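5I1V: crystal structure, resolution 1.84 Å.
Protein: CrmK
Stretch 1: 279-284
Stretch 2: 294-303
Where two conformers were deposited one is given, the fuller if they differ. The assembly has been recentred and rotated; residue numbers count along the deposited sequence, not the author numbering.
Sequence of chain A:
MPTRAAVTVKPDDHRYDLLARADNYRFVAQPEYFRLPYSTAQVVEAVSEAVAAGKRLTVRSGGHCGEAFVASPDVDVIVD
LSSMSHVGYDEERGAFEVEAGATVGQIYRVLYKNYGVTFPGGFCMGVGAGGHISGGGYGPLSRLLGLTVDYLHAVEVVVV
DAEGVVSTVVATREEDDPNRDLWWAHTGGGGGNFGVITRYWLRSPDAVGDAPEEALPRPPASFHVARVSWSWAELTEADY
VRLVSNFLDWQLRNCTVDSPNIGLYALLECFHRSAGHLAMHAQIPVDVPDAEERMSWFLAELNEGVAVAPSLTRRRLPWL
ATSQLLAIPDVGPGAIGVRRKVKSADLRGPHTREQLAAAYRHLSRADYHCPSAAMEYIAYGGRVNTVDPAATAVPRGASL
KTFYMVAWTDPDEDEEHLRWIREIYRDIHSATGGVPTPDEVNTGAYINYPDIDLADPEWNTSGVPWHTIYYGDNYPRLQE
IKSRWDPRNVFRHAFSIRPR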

# COMPACT_ATOMS: atom_id res chain seq x y z
N ALA A 279 -18.39 8.81 9.93
CA ALA A 279 -18.33 7.65 9.08
C ALA A 279 -18.27 6.41 9.97
O ALA A 279 -17.72 6.46 11.06
CB ALA A 279 -17.09 7.72 8.20
N MET A 280 -18.90 5.34 9.55
CA MET A 280 -18.73 4.08 10.26
C MET A 280 -18.57 2.95 9.28
O MET A 280 -19.19 2.95 8.22
CB MET A 280 -19.90 3.82 11.19
CG MET A 280 -19.90 2.40 11.75
SD MET A 280 -21.32 2.12 12.78
CE MET A 280 -22.46 1.66 11.50
N HIS A 281 -17.70 2.00 9.64
CA HIS A 281 -17.69 0.74 8.92
C HIS A 281 -17.97 -0.40 9.88
O HIS A 281 -17.58 -0.38 11.04
CB HIS A 281 -16.41 0.50 8.12
CG HIS A 281 -15.17 0.52 8.95
ND1 HIS A 281 -14.37 1.64 9.05
CD2 HIS A 281 -14.61 -0.42 9.74
CE1 HIS A 281 -13.35 1.37 9.85
NE2 HIS A 281 -13.47 0.13 10.28
N ALA A 282 -18.73 -1.37 9.39
CA ALA A 282 -19.08 -2.54 10.15
C ALA A 282 -19.02 -3.77 9.27
O ALA A 282 -19.22 -3.68 8.03
CB ALA A 282 -20.44 -2.39 10.78
N GLN A 283 -18.69 -4.90 9.91
CA GLN A 283 -18.54 -6.14 9.22
C GLN A 283 -18.96 -7.26 10.12
O GLN A 283 -18.82 -7.16 11.31
CB GLN A 283 -17.08 -6.36 8.73
CG GLN A 283 -16.06 -6.45 9.85
CD GLN A 283 -14.60 -6.53 9.44
OE1 GLN A 283 -14.09 -5.69 8.74
NE2 GLN A 283 -13.90 -7.52 9.94
N ILE A 284 -19.47 -8.33 9.54
CA ILE A 284 -19.89 -9.52 10.26
C ILE A 284 -19.71 -10.70 9.33
O ILE A 284 -20.03 -10.61 8.16
CB ILE A 284 -21.36 -9.42 10.73
CG1 ILE A 284 -21.71 -10.54 11.72
CG2 ILE A 284 -22.31 -9.33 9.56
CD1 ILE A 284 -23.11 -10.45 12.35
N ARG A 294 -28.66 -9.47 11.47
CA ARG A 294 -27.99 -8.93 12.65
C ARG A 294 -27.38 -7.57 12.33
O ARG A 294 -27.40 -6.65 13.17
CB ARG A 294 -26.95 -9.91 13.19
CG ARG A 294 -27.60 -11.07 13.89
CD ARG A 294 -26.66 -12.12 14.47
NE ARG A 294 -27.52 -13.07 15.16
CZ ARG A 294 -28.15 -12.81 16.31
NH1 ARG A 294 -27.93 -11.69 16.98
NH2 ARG A 294 -28.98 -13.70 16.82
N MET A 295 -26.83 -7.44 11.13
CA MET A 295 -26.27 -6.17 10.71
C MET A 295 -27.41 -5.13 10.57
O MET A 295 -27.24 -3.98 10.94
CB MET A 295 -25.55 -6.33 9.37
CG MET A 295 -24.96 -5.04 8.80
SD MET A 295 -23.64 -4.31 9.78
CE MET A 295 -22.34 -5.58 9.60
N SER A 296 -28.55 -5.54 10.02
CA SER A 296 -29.74 -4.63 9.94
C SER A 296 -30.20 -4.15 11.29
O SER A 296 -30.47 -2.97 11.46
CB SER A 296 -30.89 -5.32 9.21
OG SER A 296 -30.57 -5.44 7.82
N TRP A 297 -30.28 -5.08 12.26
CA TRP A 297 -30.68 -4.75 13.63
C TRP A 297 -29.75 -3.74 14.24
O TRP A 297 -30.19 -2.79 14.90
CB TRP A 297 -30.72 -5.98 14.56
CG TRP A 297 -31.76 -6.96 14.19
CD1 TRP A 297 -32.92 -6.72 13.48
CD2 TRP A 297 -31.76 -8.36 14.49
NE1 TRP A 297 -33.61 -7.90 13.31
CE2 TRP A 297 -32.93 -8.92 13.93
CE3 TRP A 297 -30.88 -9.19 15.20
CZ2 TRP A 297 -33.24 -10.28 14.04
CZ3 TRP A 297 -31.18 -10.56 15.30
CH2 TRP A 297 -32.36 -11.08 14.74
N PHE A 298 -28.46 -3.95 14.00
CA PHE A 298 -27.46 -3.05 14.53
C PHE A 298 -27.63 -1.66 13.91
O PHE A 298 -27.72 -0.67 14.61
CB PHE A 298 -26.05 -3.63 14.31
CG PHE A 298 -24.94 -2.63 14.51
CD1 PHE A 298 -24.69 -2.13 15.76
CD2 PHE A 298 -24.11 -2.25 13.44
CE1 PHE A 298 -23.67 -1.20 15.95
CE2 PHE A 298 -23.09 -1.34 13.63
CZ PHE A 298 -22.87 -0.81 14.88
N LEU A 299 -27.73 -1.59 12.58
CA LEU A 299 -27.85 -0.32 11.89
C LEU A 299 -29.15 0.43 12.32
O LEU A 299 -29.14 1.64 12.48
CB LEU A 299 -27.82 -0.52 10.38
CG LEU A 299 -26.50 -1.05 9.79
CD1 LEU A 299 -26.70 -1.32 8.32
CD2 LEU A 299 -25.35 -0.07 10.01
N ALA A 300 -30.23 -0.29 12.57
CA ALA A 300 -31.48 0.33 13.07
C ALA A 300 -31.30 0.92 14.47
O ALA A 300 -31.80 2.02 14.74
CB ALA A 300 -32.63 -0.67 13.06
N GLU A 301 -30.61 0.22 15.37
CA GLU A 301 -30.43 0.76 16.73
C GLU A 301 -29.65 2.07 16.73
O GLU A 301 -29.95 2.99 17.50
CB GLU A 301 -29.70 -0.20 17.66
CG GLU A 301 -30.52 -1.38 18.13
CD GLU A 301 -30.23 -1.81 19.56
OE1 GLU A 301 -29.63 -1.04 20.37
OE2 GLU A 301 -30.61 -2.95 19.90
N LEU A 302 -28.64 2.16 15.87
CA LEU A 302 -27.88 3.40 15.78
C LEU A 302 -28.73 4.58 15.49
O LEU A 302 -28.44 5.67 15.97
CB LEU A 302 -26.85 3.34 14.65
CG LEU A 302 -25.63 2.48 14.92
CD1 LEU A 302 -24.58 2.81 13.85
CD2 LEU A 302 -25.07 2.72 16.29
N ASN A 303 -29.75 4.38 14.67
CA ASN A 303 -30.64 5.46 14.26
C ASN A 303 -31.76 5.83 15.20
O ASN A 303 -32.45 6.81 14.95
CB ASN A 303 -31.34 5.09 12.97
CG ASN A 303 -30.38 4.92 11.84
OD1 ASN A 303 -29.35 5.62 11.75
ND2 ASN A 303 -30.72 4.00 10.92

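Helix 294-303 packs across strand 279-284 at 152°, nearly antiparallel, with the axes 9.7 Å apart at closest approach; no hydrogen bond links them, and the contact is apolar, burying 329 Å² in total. Alternation along the strand turns M280, A282 and I284 toward the helix and H281 and Q283 away. R294 opens the helical side: its aliphatic CB lies 4.0 Å from I284 CD1, while its guanidinium end leads away to hydrogen bonds elsewhere in the structure. M295, the most covered residue, bends its unbranched chain (t, p, p) toward the strand, so that its SD lies 3.9 Å from A282 CB and its CE 3.8 Å from I284 CG2; CE also reaches the backbone, 3.7 Å from Q283 N. F298 CE2 also covers the A282 methyl, 4.0 Å from A282 CB, and lies 3.7 Å from M280 CE, both oblique to the ring; M280 SD sits 5.0 Å from the ring centroid. L299 points sideways, yet its CD2 comes within 3.7 Å of M280 CE. M280 runs straight to SD (t, t), then turns CE (p) in among F298, L299 and L302, whose CD1 is 3.4 Å from M280 CE. S296, W297, A300 and E301 make no contact. Buried M280, A282, I284, M295, F298 and L302 carry no side-chain group needing a hydrogen bond.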